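Local coordinates for ABC transporter substrate-binding protein (Bradyrhizobium japonicum, PDB 4I1D) that probably captures small solutes, possibly polyamines, in the periplasm for an ABC importer and holds D-malate in its cleft, at residues Ala45-Val50 against Gly71-Ile76; Val100-Tyr105 against Gln229-Cys234; Ser107-Ser112 against Asn122-Phe127; His257-Pro262 against Thr277-Pro282. All coordinates share one frame; numbering follows the deposited sequence.

Interaction 1 of 4, residues Ala45-Val50 against Gly71-Ile76; sequences AIKTQV and GEQGLI. With SO4 (sulfate ion), chain I; SO4 (sulfate ion), chain L; SO4 (sulfate ion), chain B.
Leu-75, whose N closes the Schellman motif that ends helix 64-72, packs against Ile-46, Lys-47 and Val-50 of helix 43-51, a plain case of a helix-terminating loop laid on the side of another helix. Gly-74 is the C-prime residue of that motif; its positive phi lets the chain turn and bring Leu-75 to the neighbouring helix. Followed outward, Leu-75 meets Ile-46 CG2 with its CB at 4.2 Å, while its CD1 reaches Lys-47 CG. The other branch, CD2, lies 3.9 Å from Val-50 CB and equally close to Lys-47 CA. In the assembly, Pro-309 of a second subunit packs on both Val-50 and Leu-75. Beyond the apolar part, Lys-47 runs out fully extended, and its NZ bonds O2 of one sulfate at 2.7 Å as well as O1 of the same ion; a second sulfate lies beside it. Both ions probably come from the crystallisation liquor. Gln-73 extends toward the first sulfate, its OE1 4.1 Å from Lys-47 CE and its NE2 giving a weak, long hydrogen bond of 3.5 Å to sulfate O2. An alanine in place of Gln-73 would probably open a gap beside Lys-47 CE and take from that sulfate its weak amide partner. On the apolar side, Val-50 places CG2 3.4 Å from the backbone O of Leu-75.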
loop_
_atom_site.group_PDB
_atom_site.type_symbol
_atom_site.label_atom_id
_atom_site.label_comp_id
_atom_site.label_asym_id
_atom_site.label_seq_id
_atom_site.Cartn_x
_atom_site.Cartn_y
_atom_site.Cartn_z
ATOM N N ALA A 45 15.872 17.718 -14.139
ATOM C CA ALA A 45 17.315 17.732 -13.947
ATOM C C ALA A 45 17.841 19.156 -13.789
ATOM O O ALA A 45 18.718 19.420 -12.967
ATOM C CB ALA A 45 18.014 17.028 -15.103
ATOM N N ILE A 46 17.312 20.072 -14.589
ATOM C CA ILE A 46 17.708 21.467 -14.485
ATOM C C ILE A 46 17.428 21.977 -13.072
ATOM O O ILE A 46 18.261 22.667 -12.481
ATOM C CB ILE A 46 16.983 22.339 -15.523
ATOM C CG1 ILE A 46 17.573 22.103 -16.916
ATOM C CG2 ILE A 46 17.100 23.806 -15.174
ATOM C CD1 ILE A 46 16.687 22.649 -18.032
ATOM N N LYS A 47 16.269 21.623 -12.522
ATOM C CA LYS A 47 15.931 22.066 -11.175
ATOM C C LYS A 47 16.983 21.571 -10.192
ATOM O O LYS A 47 17.473 22.325 -9.350
ATOM C CB LYS A 47 14.551 21.563 -10.743
ATOM C CG LYS A 47 13.387 22.186 -11.486
ATOM C CD LYS A 47 12.086 21.869 -10.769
ATOM C CE LYS A 47 10.892 22.436 -11.504
ATOM N NZ LYS A 47 9.660 22.316 -10.679
ATOM N N THR A 48 17.324 20.294 -10.300
ATOM C CA THR A 48 18.248 19.697 -9.353
ATOM C C THR A 48 19.631 20.307 -9.537
ATOM O O THR A 48 20.291 20.684 -8.566
ATOM C CB THR A 48 18.321 18.179 -9.532
ATOM O OG1 THR A 48 17.059 17.605 -9.173
ATOM C CG2 THR A 48 19.409 17.592 -8.651
ATOM N N GLN A 49 20.046 20.422 -10.792
ATOM C CA GLN A 49 21.366 20.950 -11.126
ATOM C C GLN A 49 21.529 22.384 -10.637
ATOM O O GLN A 49 22.491 22.708 -9.937
ATOM C CB GLN A 49 21.609 20.887 -12.636
ATOM C CG GLN A 49 21.809 19.481 -13.187
ATOM C CD GLN A 49 22.484 19.493 -14.547
ATOM O OE1 GLN A 49 23.172 20.451 -14.897
ATOM N NE2 GLN A 49 22.299 18.426 -15.318
ATOM N N VAL A 50 20.579 23.237 -11.001
ATOM C CA VAL A 50 20.656 24.645 -10.633
ATOM C C VAL A 50 20.510 24.814 -9.123
ATOM O O VAL A 50 21.195 25.629 -8.514
ATOM C CB VAL A 50 19.627 25.473 -11.401
ATOM C CG1 VAL A 50 19.528 26.885 -10.831
ATOM C CG2 VAL A 50 19.989 25.489 -12.891
ATOM N N GLY A 71 12.639 30.518 -16.605
ATOM C CA GLY A 71 13.147 31.864 -16.414
ATOM C C GLY A 71 12.437 32.557 -15.262
ATOM O O GLY A 71 13.052 33.290 -14.478
ATOM N N GLU A 72 11.132 32.318 -15.159
ATOM C CA GLU A 72 10.338 32.901 -14.089
ATOM C C GLU A 72 10.749 32.348 -12.713
ATOM O O GLU A 72 10.626 33.034 -11.696
ATOM C CB GLU A 72 8.842 32.676 -14.358
ATOM C CG GLU A 72 8.353 33.319 -15.658
ATOM C CD GLU A 72 6.932 32.914 -16.053
ATOM O OE1 GLU A 72 6.191 32.359 -15.210
ATOM O OE2 GLU A 72 6.554 33.158 -17.219
ATOM N N GLN A 73 11.251 31.116 -12.684
ATOM C CA GLN A 73 11.590 30.480 -11.413
ATOM C C GLN A 73 13.069 30.648 -11.035
ATOM O O GLN A 73 13.552 30.031 -10.083
ATOM C CB GLN A 73 11.198 28.999 -11.432
ATOM C CG GLN A 73 9.693 28.744 -11.485
ATOM C CD GLN A 73 9.353 27.263 -11.538
ATOM O OE1 GLN A 73 10.158 26.413 -11.152
ATOM N NE2 GLN A 73 8.156 26.947 -12.021
ATOM N N GLY A 74 13.781 31.490 -11.779
ATOM C CA GLY A 74 15.192 31.736 -11.522
ATOM C C GLY A 74 16.128 30.586 -11.891
ATOM O O GLY A 74 17.221 30.471 -11.333
ATOM N N LEU A 75 15.721 29.743 -12.835
ATOM C CA LEU A 75 16.501 28.552 -13.170
ATOM C C LEU A 75 17.395 28.740 -14.385
ATOM O O LEU A 75 18.336 27.978 -14.587
ATOM C CB LEU A 75 15.591 27.349 -13.403
ATOM C CG LEU A 75 14.824 26.791 -12.209
ATOM C CD1 LEU A 75 13.617 25.997 -12.706
ATOM C CD2 LEU A 75 15.717 25.938 -11.330
ATOM N N ILE A 76 17.095 29.742 -15.201
ATOM C CA ILE A 76 17.932 30.035 -16.358
ATOM C C ILE A 76 18.291 31.518 -16.413
ATOM O O ILE A 76 17.606 32.359 -15.824
ATOM C CB ILE A 76 17.273 29.583 -17.685
ATOM C CG1 ILE A 76 15.875 30.172 -17.821
ATOM C CG2 ILE A 76 17.194 28.053 -17.763
ATOM C CD1 ILE A 76 15.230 29.873 -19.166
HETATM S S SO4 I . 6.652 22.873 -12.059
HETATM O O1 SO4 I . 7.444 21.679 -12.350
HETATM O O2 SO4 I . 7.345 23.706 -11.075
HETATM O O3 SO4 I . 6.458 23.632 -13.295
HETATM O O4 SO4 I . 5.359 22.463 -11.518
HETATM S S SO4 L . 9.456 19.922 -8.092
HETATM O O1 SO4 L . 10.439 19.202 -8.931
HETATM O O2 SO4 L . 10.140 20.501 -6.914
HETATM O O3 SO4 L . 8.834 21.008 -8.882
HETATM O O4 SO4 L . 8.411 18.979 -7.639
HETATM S S SO4 B . 17.077 13.925 -11.046
HETATM O O1 SO4 B . 17.803 15.149 -11.378
HETATM O O2 SO4 B . 17.036 13.754 -9.594
HETATM O O3 SO4 B . 15.712 14.007 -11.560
HETATM O O4 SO4 B . 17.751 12.783 -11.661
#

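Interaction 2 of 4, residues Val100-Tyr105 against Gln229-Cys234; sequences VSYEFY and QSTSLC
The ring of Tyr-102 carries Leu-233 on one face, with CD2 over its centre and 3.6 Å from the centroid, and has Thr-231 OG1 at its edge. On the same antiparallel pair, strands 100-112 and 219-235 broken here by a classic beta bulge, Tyr-105 takes Gln-229 CB over one face, offset toward the rim, and Thr-231 N in its plane at the edge. Phe-104 receives Ser-230 CB over a face, 4.0 Å from its centroid. At the bulge, Tyr-102 and Glu-103 both face Thr-231: Tyr-102 N bonds Thr-231 O at 2.8 Å, and Thr-231 N bonds Glu-103 O, approaching nearly along the C=O axis. Tyr-102 CG stands anti to the backbone N (chi1 -177°), and the ring crosses Leu-233; its OH bonds Gln-18. An alanine at Tyr-102 would probably open a gap over Leu-233 CD2, which now lies on the ring face, and leave Gln-18 without its hydroxyl partner. Toward the cleft, Tyr-105 meets Trp-205 of the malate pocket edge-to-face. Glu-103 CG lies between the backbone N and the carbonyl carbon (chi1 55°), and the chain bends at chi2; its OE1 lies 2.5 Å from Thr-231 OG1, a hydroxyl that also bonds Asp-61.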
loop_
_atom_site.group_PDB
_atom_site.type_symbol
_atom_site.label_atom_id
_atom_site.label_comp_id
_atom_site.label_asym_id
_atom_site.label_seq_id
_atom_site.Cartn_x
_atom_site.Cartn_y
_atom_site.Cartn_z
ATOM N N VAL A 100 16.083 32.100 -26.891
ATOM C CA VAL A 100 15.977 32.451 -28.307
ATOM C C VAL A 100 15.443 31.259 -29.082
ATOM O O VAL A 100 15.911 30.136 -28.890
ATOM C CB VAL A 100 17.334 32.855 -28.921
ATOM C CG1 VAL A 100 17.128 33.433 -30.330
ATOM C CG2 VAL A 100 18.047 33.863 -28.038
ATOM N N SER A 101 14.471 31.504 -29.960
ATOM C CA SER A 101 13.894 30.443 -30.792
ATOM C C SER A 101 14.967 29.730 -31.608
ATOM O O SER A 101 15.824 30.371 -32.227
ATOM C CB SER A 101 12.815 31.005 -31.720
ATOM O OG SER A 101 11.796 31.637 -30.971
ATOM N N TYR A 102 14.905 28.404 -31.624
ATOM C CA TYR A 102 15.999 27.602 -32.176
ATOM C C TYR A 102 15.578 26.823 -33.426
ATOM O O TYR A 102 16.318 26.769 -34.401
ATOM C CB TYR A 102 16.524 26.678 -31.085
ATOM C CG TYR A 102 17.709 25.805 -31.447
ATOM C CD1 TYR A 102 18.900 26.355 -31.909
ATOM C CD2 TYR A 102 17.649 24.426 -31.258
ATOM C CE1 TYR A 102 19.984 25.545 -32.209
ATOM C CE2 TYR A 102 18.710 23.615 -31.557
ATOM C CZ TYR A 102 19.880 24.174 -32.028
ATOM O OH TYR A 102 20.942 23.352 -32.308
ATOM N N GLU A 103 14.379 26.244 -33.393
ATOM C CA GLU A 103 13.819 25.537 -34.538
ATOM C C GLU A 103 12.305 25.354 -34.373
ATOM O O GLU A 103 11.795 25.298 -33.250
ATOM C CB GLU A 103 14.494 24.174 -34.684
ATOM C CG GLU A 103 14.422 23.329 -33.422
ATOM C CD GLU A 103 13.111 22.538 -33.292
ATOM O OE1 GLU A 103 12.746 22.169 -32.158
ATOM O OE2 GLU A 103 12.452 22.268 -34.318
ATOM N N PHE A 104 11.587 25.254 -35.489
ATOM C CA PHE A 104 10.147 25.041 -35.446
ATOM C C PHE A 104 9.784 23.641 -35.916
ATOM O O PHE A 104 10.350 23.148 -36.897
ATOM C CB PHE A 104 9.432 26.059 -36.317
ATOM C CG PHE A 104 9.437 27.440 -35.758
ATOM C CD1 PHE A 104 10.472 28.309 -36.050
ATOM C CD2 PHE A 104 8.398 27.876 -34.944
ATOM C CE1 PHE A 104 10.474 29.596 -35.542
ATOM C CE2 PHE A 104 8.397 29.154 -34.425
ATOM C CZ PHE A 104 9.442 30.019 -34.720
ATOM N N TYR A 105 8.852 23.007 -35.199
ATOM C CA TYR A 105 8.285 21.720 -35.593
ATOM C C TYR A 105 6.776 21.763 -35.468
ATOM O O TYR A 105 6.235 22.648 -34.809
ATOM C CB TYR A 105 8.831 20.593 -34.720
ATOM C CG TYR A 105 8.546 20.720 -33.234
ATOM C CD1 TYR A 105 7.563 19.953 -32.620
ATOM C CD2 TYR A 105 9.275 21.588 -32.444
ATOM C CE1 TYR A 105 7.323 20.050 -31.246
ATOM C CE2 TYR A 105 9.036 21.698 -31.081
ATOM C CZ TYR A 105 8.066 20.926 -30.487
ATOM O OH TYR A 105 7.855 21.048 -29.132
ATOM N N GLN A 229 4.957 24.661 -33.430
ATOM C CA GLN A 229 5.635 24.788 -32.149
ATOM C C GLN A 229 7.123 25.035 -32.349
ATOM O O GLN A 229 7.607 25.017 -33.480
ATOM C CB GLN A 229 5.424 23.516 -31.336
ATOM C CG GLN A 229 3.954 23.226 -31.054
ATOM C CD GLN A 229 3.707 21.752 -30.767
ATOM O OE1 GLN A 229 3.110 21.030 -31.579
ATOM N NE2 GLN A 229 4.177 21.296 -29.618
ATOM N N SER A 230 7.847 25.253 -31.253
ATOM C CA SER A 230 9.280 25.511 -31.343
ATOM C C SER A 230 10.026 25.129 -30.073
ATOM O O SER A 230 9.460 25.135 -28.975
ATOM C CB SER A 230 9.520 27.001 -31.606
ATOM O OG SER A 230 9.207 27.761 -30.447
ATOM N N THR A 231 11.309 24.817 -30.219
ATOM C CA THR A 231 12.203 24.797 -29.062
ATOM C C THR A 231 13.077 26.052 -29.078
ATOM O O THR A 231 13.220 26.722 -30.116
ATOM C CB THR A 231 13.099 23.539 -29.015
ATOM O OG1 THR A 231 13.832 23.430 -30.239
ATOM C CG2 THR A 231 12.250 22.270 -28.805
ATOM N N SER A 232 13.638 26.371 -27.917
ATOM C CA SER A 232 14.526 27.516 -27.766
ATOM C C SER A 232 15.774 27.126 -26.959
ATOM O O SER A 232 15.757 26.157 -26.192
ATOM C CB SER A 232 13.800 28.678 -27.058
ATOM O OG SER A 232 12.690 29.128 -27.815
ATOM N N LEU A 233 16.846 27.895 -27.132
ATOM C CA LEU A 233 18.066 27.699 -26.365
ATOM C C LEU A 233 18.046 28.632 -25.162
ATOM O O LEU A 233 17.620 29.786 -25.276
ATOM C CB LEU A 233 19.279 28.010 -27.225
ATOM C CG LEU A 233 19.411 27.236 -28.537
ATOM C CD1 LEU A 233 20.745 27.565 -29.169
ATOM C CD2 LEU A 233 19.299 25.739 -28.284
ATOM N N CYS A 234 18.502 28.121 -24.020
ATOM C CA CYS A 234 18.642 28.903 -22.792
ATOM C C CYS A 234 19.860 28.381 -22.049
ATOM O O CYS A 234 20.374 27.309 -22.369
ATOM C CB CYS A 234 17.410 28.757 -21.908
ATOM S SG CYS A 234 17.030 27.021 -21.517
#

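Interaction 3 of 4, residues Ser107-Ser112 against Asn122-Phe127; sequences SVLAYS and NSWVDF. With ACT (acetate ion), chain R; SO4 (sulfate ion), chain K.
Leu-109 and Trp-124 slide past each other in opposite directions, the leucine laying its CB over a face of the indole, 4.2 Å from the centroid of the six-membered ring. The far rim of that ring also presses on the strand backbone, with Trp-124 CH2 3.5 Å from Leu-109 N. Against Phe-127 the leucine is set differently: the two side chains cross obliquely, and CD1 meets the edge of the phenyl ring, 3.4 Å from Phe-127 CD1. Leu-109 CG is anti to the backbone N (chi1 178°), which carries it toward the helix; from there CD1 goes to the aromatic pair and CD2 to the start of the helix, where it lies 3.3 Å from Ser-123 O. Phe-127 CG in turn sits in the plane of the indole at its edge. Trp-124 NE1 bonds Gln-225 O of the neighbouring strand, which would hold the indole in its rotation. The first turn of the helix is fastened by polar bonds: Asp-126 N donates to Ser-123 OG at 3.2 Å, and Asn-122 N donates to the anti lone pair of Asp-126 OD2 at 2.7 Å. The arrangement is a serine N-capped helix, 124-128, laid on strand 100-112 of the sheet, as helices flank sheets in the periplasmic binding protein fold.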
loop_
_atom_site.group_PDB
_atom_site.type_symbol
_atom_site.label_atom_id
_atom_site.label_comp_id
_atom_site.label_asym_id
_atom_site.label_seq_id
_atom_site.Cartn_x
_atom_site.Cartn_y
_atom_site.Cartn_z
ATOM N N SER A 107 3.004 19.476 -34.794
ATOM C CA SER A 107 2.184 18.298 -34.558
ATOM C C SER A 107 1.160 18.292 -35.677
ATOM O O SER A 107 0.451 19.265 -35.857
ATOM C CB SER A 107 1.483 18.376 -33.203
ATOM O OG SER A 107 2.428 18.295 -32.145
ATOM N N VAL A 108 1.098 17.209 -36.442
ATOM C CA VAL A 108 0.249 17.173 -37.630
ATOM C C VAL A 108 -0.667 15.949 -37.683
ATOM O O VAL A 108 -0.422 14.932 -37.026
ATOM C CB VAL A 108 1.088 17.238 -38.943
ATOM C CG1 VAL A 108 1.771 18.596 -39.086
ATOM C CG2 VAL A 108 2.116 16.110 -38.984
ATOM N N LEU A 109 -1.736 16.072 -38.459
ATOM C CA LEU A 109 -2.554 14.937 -38.837
ATOM C C LEU A 109 -1.775 14.088 -39.852
ATOM O O LEU A 109 -1.557 14.503 -40.996
ATOM C CB LEU A 109 -3.875 15.432 -39.444
ATOM C CG LEU A 109 -4.881 14.395 -39.964
ATOM C CD1 LEU A 109 -5.100 13.308 -38.943
ATOM C CD2 LEU A 109 -6.226 15.037 -40.363
ATOM N N ALA A 110 -1.331 12.915 -39.413
ATOM C CA ALA A 110 -0.666 11.951 -40.283
ATOM C C ALA A 110 -1.645 10.834 -40.587
ATOM O O ALA A 110 -2.568 10.568 -39.803
ATOM C CB ALA A 110 0.611 11.385 -39.614
ATOM N N TYR A 111 -1.451 10.181 -41.727
ATOM C CA TYR A 111 -2.414 9.205 -42.198
ATOM C C TYR A 111 -1.765 8.240 -43.187
ATOM O O TYR A 111 -0.807 8.587 -43.860
ATOM C CB TYR A 111 -3.602 9.917 -42.848
ATOM C CG TYR A 111 -3.217 10.726 -44.067
ATOM C CD1 TYR A 111 -2.916 12.081 -43.962
ATOM C CD2 TYR A 111 -3.138 10.133 -45.320
ATOM C CE1 TYR A 111 -2.553 12.830 -45.077
ATOM C CE2 TYR A 111 -2.769 10.867 -46.443
ATOM C CZ TYR A 111 -2.472 12.213 -46.312
ATOM O OH TYR A 111 -2.105 12.942 -47.423
ATOM N N SER A 112 -2.309 7.028 -43.259
ATOM C CA SER A 112 -1.852 6.002 -44.184
ATOM C C SER A 112 -2.390 6.215 -45.608
ATOM O O SER A 112 -3.595 6.417 -45.814
ATOM C CB SER A 112 -2.289 4.629 -43.673
ATOM O OG SER A 112 -2.280 3.664 -44.710
ATOM N N ASN A 122 -8.169 15.691 -43.538
ATOM C CA ASN A 122 -7.430 16.907 -43.845
ATOM C C ASN A 122 -7.610 17.998 -42.788
ATOM O O ASN A 122 -7.206 19.147 -42.986
ATOM C CB ASN A 122 -7.864 17.429 -45.219
ATOM C CG ASN A 122 -6.965 18.533 -45.728
ATOM O OD1 ASN A 122 -7.412 19.656 -45.993
ATOM N ND2 ASN A 122 -5.685 18.224 -45.851
ATOM N N SER A 123 -8.216 17.627 -41.665
ATOM C CA SER A 123 -8.448 18.554 -40.563
ATOM C C SER A 123 -8.786 17.741 -39.321
ATOM O O SER A 123 -9.033 16.538 -39.409
ATOM C CB SER A 123 -9.608 19.483 -40.892
ATOM O OG SER A 123 -10.826 18.746 -40.942
ATOM N N TRP A 124 -8.803 18.384 -38.161
ATOM C CA TRP A 124 -9.190 17.663 -36.958
ATOM C C TRP A 124 -10.687 17.316 -37.009
ATOM O O TRP A 124 -11.119 16.302 -36.462
ATOM C CB TRP A 124 -8.762 18.417 -35.690
ATOM C CG TRP A 124 -7.286 18.606 -35.705
ATOM C CD1 TRP A 124 -6.606 19.782 -35.820
ATOM C CD2 TRP A 124 -6.299 17.566 -35.708
ATOM N NE1 TRP A 124 -5.248 19.539 -35.864
ATOM C CE2 TRP A 124 -5.038 18.185 -35.794
ATOM C CE3 TRP A 124 -6.361 16.169 -35.612
ATOM C CZ2 TRP A 124 -3.846 17.457 -35.790
ATOM C CZ3 TRP A 124 -5.179 15.448 -35.625
ATOM C CH2 TRP A 124 -3.941 16.095 -35.709
ATOM N N VAL A 125 -11.463 18.130 -37.715
ATOM C CA VAL A 125 -12.870 17.815 -37.937
ATOM C C VAL A 125 -12.984 16.432 -38.596
ATOM O O VAL A 125 -13.740 15.575 -38.139
ATOM C CB VAL A 125 -13.542 18.878 -38.809
ATOM C CG1 VAL A 125 -15.052 18.628 -38.902
ATOM C CG2 VAL A 125 -13.253 20.261 -38.252
ATOM N N ASP A 126 -12.203 16.210 -39.651
ATOM C CA ASP A 126 -12.163 14.905 -40.301
ATOM C C ASP A 126 -11.725 13.839 -39.312
ATOM O O ASP A 126 -12.328 12.775 -39.231
ATOM C CB ASP A 126 -11.215 14.923 -41.494
ATOM C CG ASP A 126 -11.687 15.857 -42.605
ATOM O OD1 ASP A 126 -12.898 16.165 -42.662
ATOM O OD2 ASP A 126 -10.843 16.281 -43.425
ATOM N N PHE A 127 -10.675 14.136 -38.552
ATOM C CA PHE A 127 -10.150 13.192 -37.569
ATOM C C PHE A 127 -11.227 12.731 -36.594
ATOM O O PHE A 127 -11.289 11.553 -36.241
ATOM C CB PHE A 127 -8.986 13.813 -36.790
ATOM C CG PHE A 127 -8.239 12.832 -35.923
ATOM C CD1 PHE A 127 -7.101 12.196 -36.393
ATOM C CD2 PHE A 127 -8.663 12.558 -34.635
ATOM C CE1 PHE A 127 -6.398 11.296 -35.593
ATOM C CE2 PHE A 127 -7.962 11.656 -33.829
ATOM C CZ PHE A 127 -6.833 11.030 -34.312
HETATM C C ACT R . 1.094 0.898 -43.954
HETATM O O ACT R . 0.108 1.674 -43.903
HETATM O OXT ACT R . 2.214 1.434 -44.152
HETATM C CH3 ACT R . 0.935 -0.590 -43.787
HETATM S S SO4 K . -2.778 20.070 -47.914
HETATM O O1 SO4 K . -2.594 20.226 -49.354
HETATM O O2 SO4 K . -1.478 20.155 -47.237
HETATM O O3 SO4 K . -3.680 21.118 -47.424
HETATM O O4 SO4 K . -3.356 18.751 -47.674
#

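Interaction 4 of 4, residues His257-Pro262 against Thr277-Pro282; sequences HQANLP and TNVIKP
Ala-259 is the small bump at the middle of this contact, its CB pushed into a hollow walled by Thr-277, Val-279 and Ile-280 of the loop before helix 282-285. Thr-277 OG1 approaches that methyl to 3.1 Å, although its hydrogen bond goes to Ala-274 O. Val-279 closes another wall with CG2, 3.5 Å from Ala-259 CB, tighter than ordinary van der Waals contact. The same CG2 also meets the backbone O of Ala-259 at 3.3 Å, wedged beside helix 255-260. From the loop, Ile-280 supplies the opposing bump: its CG1 is anti to the carbonyl carbon (chi1 -52°), and CD1 beyond it enters the groove between Ala-259 and Pro-262. There CD1 touches Pro-262 CG at 3.6 Å, with the isoleucine chain and the proline ring crossing at about a right angle. Asn-260 adds a looser touch, ND2 to Val-279 CG2 at 4.2 Å, while that amide bonds Val-256 O. Pro-262 O receives Arg-284 NE, which ties this segment to helix 282-285. No hydrogen bond spans the two segments themselves, which implies that between 257-262 and 277-282 the contact rests on the packing of methyls and ring carbons.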
loop_
_atom_site.group_PDB
_atom_site.type_symbol
_atom_site.label_atom_id
_atom_site.label_comp_id
_atom_site.label_asym_id
_atom_site.label_seq_id
_atom_site.Cartn_x
_atom_site.Cartn_y
_atom_site.Cartn_z
ATOM N N HIS A 257 24.079 29.077 -40.336
ATOM C CA HIS A 257 24.061 27.827 -39.578
ATOM C C HIS A 257 22.623 27.338 -39.472
ATOM O O HIS A 257 22.328 26.160 -39.679
ATOM C CB HIS A 257 24.652 28.022 -38.179
ATOM C CG HIS A 257 26.119 28.324 -38.179
ATOM N ND1 HIS A 257 26.780 28.808 -37.069
ATOM C CD2 HIS A 257 27.054 28.212 -39.153
ATOM C CE1 HIS A 257 28.056 28.980 -37.360
ATOM N NE2 HIS A 257 28.250 28.624 -38.617
ATOM N N GLN A 258 21.734 28.271 -39.160
ATOM C CA GLN A 258 20.315 27.999 -39.040
ATOM C C GLN A 258 19.696 27.527 -40.355
ATOM O O GLN A 258 18.932 26.570 -40.371
ATOM C CB GLN A 258 19.601 29.253 -38.534
ATOM C CG GLN A 258 19.744 29.471 -37.030
ATOM C CD GLN A 258 18.652 28.766 -36.257
ATOM O OE1 GLN A 258 17.473 28.882 -36.597
ATOM N NE2 GLN A 258 19.033 28.019 -35.219
ATOM N N ALA A 259 20.019 28.201 -41.456
ATOM C CA ALA A 259 19.495 27.808 -42.756
ATOM C C ALA A 259 19.964 26.400 -43.123
ATOM O O ALA A 259 19.351 25.730 -43.951
ATOM C CB ALA A 259 19.891 28.835 -43.862
ATOM N N ASN A 260 21.051 25.946 -42.506
ATOM C CA ASN A 260 21.571 24.615 -42.812
ATOM C C ASN A 260 20.827 23.488 -42.106
ATOM O O ASN A 260 20.900 22.332 -42.527
ATOM C CB ASN A 260 23.068 24.519 -42.525
ATOM C CG ASN A 260 23.911 24.847 -43.747
ATOM O OD1 ASN A 260 24.333 23.954 -44.486
ATOM N ND2 ASN A 260 24.152 26.133 -43.971
ATOM N N LEU A 261 20.110 23.821 -41.040
ATOM C CA LEU A 261 19.424 22.792 -40.255
ATOM C C LEU A 261 18.386 22.004 -41.067
ATOM O O LEU A 261 18.422 20.771 -41.086
ATOM C CB LEU A 261 18.800 23.372 -38.981
ATOM C CG LEU A 261 18.031 22.331 -38.169
ATOM C CD1 LEU A 261 18.952 21.199 -37.764
ATOM C CD2 LEU A 261 17.385 22.961 -36.947
ATOM N N PRO A 262 17.464 22.713 -41.744
ATOM C CA PRO A 262 16.452 22.065 -42.594
ATOM C C PRO A 262 17.041 21.385 -43.824
ATOM O O PRO A 262 16.313 20.782 -44.610
ATOM C CB PRO A 262 15.560 23.231 -43.028
ATOM C CG PRO A 262 16.404 24.439 -42.873
ATOM C CD PRO A 262 17.264 24.169 -41.675
ATOM N N THR A 277 18.933 33.676 -46.759
ATOM C CA THR A 277 20.352 33.361 -46.968
ATOM C C THR A 277 20.660 32.707 -48.309
ATOM O O THR A 277 21.805 32.726 -48.761
ATOM C CB THR A 277 20.909 32.429 -45.872
ATOM O OG1 THR A 277 20.129 31.230 -45.834
ATOM C CG2 THR A 277 20.871 33.103 -44.513
ATOM N N ASN A 278 19.653 32.107 -48.932
ATOM C CA ASN A 278 19.863 31.434 -50.211
ATOM C C ASN A 278 20.618 30.115 -50.090
ATOM O O ASN A 278 21.436 29.787 -50.954
ATOM C CB ASN A 278 20.606 32.351 -51.189
ATOM C CG ASN A 278 19.741 32.782 -52.355
ATOM O OD1 ASN A 278 19.792 32.186 -53.431
ATOM N ND2 ASN A 278 18.941 33.825 -52.150
ATOM N N VAL A 279 20.362 29.367 -49.019
ATOM C CA VAL A 279 20.919 28.021 -48.903
ATOM C C VAL A 279 19.807 26.992 -49.011
ATOM O O VAL A 279 20.039 25.860 -49.434
ATOM C CB VAL A 279 21.738 27.798 -47.602
ATOM C CG1 VAL A 279 22.155 29.127 -46.995
ATOM C CG2 VAL A 279 20.961 26.955 -46.606
ATOM N N ILE A 280 18.598 27.406 -48.642
ATOM C CA ILE A 280 17.411 26.563 -48.751
ATOM C C ILE A 280 16.680 26.798 -50.067
ATOM O O ILE A 280 16.123 27.872 -50.289
ATOM C CB ILE A 280 16.427 26.846 -47.610
ATOM C CG1 ILE A 280 17.142 26.772 -46.257
ATOM C CG2 ILE A 280 15.260 25.865 -47.660
ATOM C CD1 ILE A 280 16.279 27.213 -45.086
ATOM N N LYS A 281 16.680 25.792 -50.936
ATOM C CA LYS A 281 15.976 25.879 -52.211
ATOM C C LYS A 281 14.458 25.925 -51.988
ATOM O O LYS A 281 13.953 25.357 -51.014
ATOM C CB LYS A 281 16.359 24.697 -53.110
ATOM C CG LYS A 281 17.867 24.523 -53.298
ATOM C CD LYS A 281 18.210 23.441 -54.335
ATOM C CE LYS A 281 18.783 22.169 -53.694
ATOM N NZ LYS A 281 17.766 21.356 -52.949
ATOM N N PRO A 282 13.728 26.603 -52.892
ATOM C CA PRO A 282 12.272 26.781 -52.787
ATOM C C PRO A 282 11.525 25.463 -52.559
ATOM O O PRO A 282 10.643 25.402 -51.697
ATOM C CB PRO A 282 11.891 27.361 -54.154
ATOM C CG PRO A 282 13.157 27.974 -54.680
ATOM C CD PRO A 282 14.254 27.096 -54.180
#

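How the interactions relate
Interaction 2 is the central contact of the set, about 7 Å from the chain's centre, and the other three lie further out. It shares strand 100-112 with interaction 3, 24 Å away between centres, and the two meet where Ser-107 lies near Gln-229. Interaction 4 joins it through Gln-258 NE2 and Tyr-102 O, 3.1 Å apart in a probable hydrogen bond, and interaction 1 by packing of Ile-76 against Cys-234. Interactions 1 and 3 lie on opposite sides of the chain's centre, 36 Å between centres. Toward the malate pocket, the Tyr-105 side chain comes within about 9 Å of the Arg-208 side chain and that of Val-108 within about 8 Å, whereas interactions 1 and 4 lie away from it.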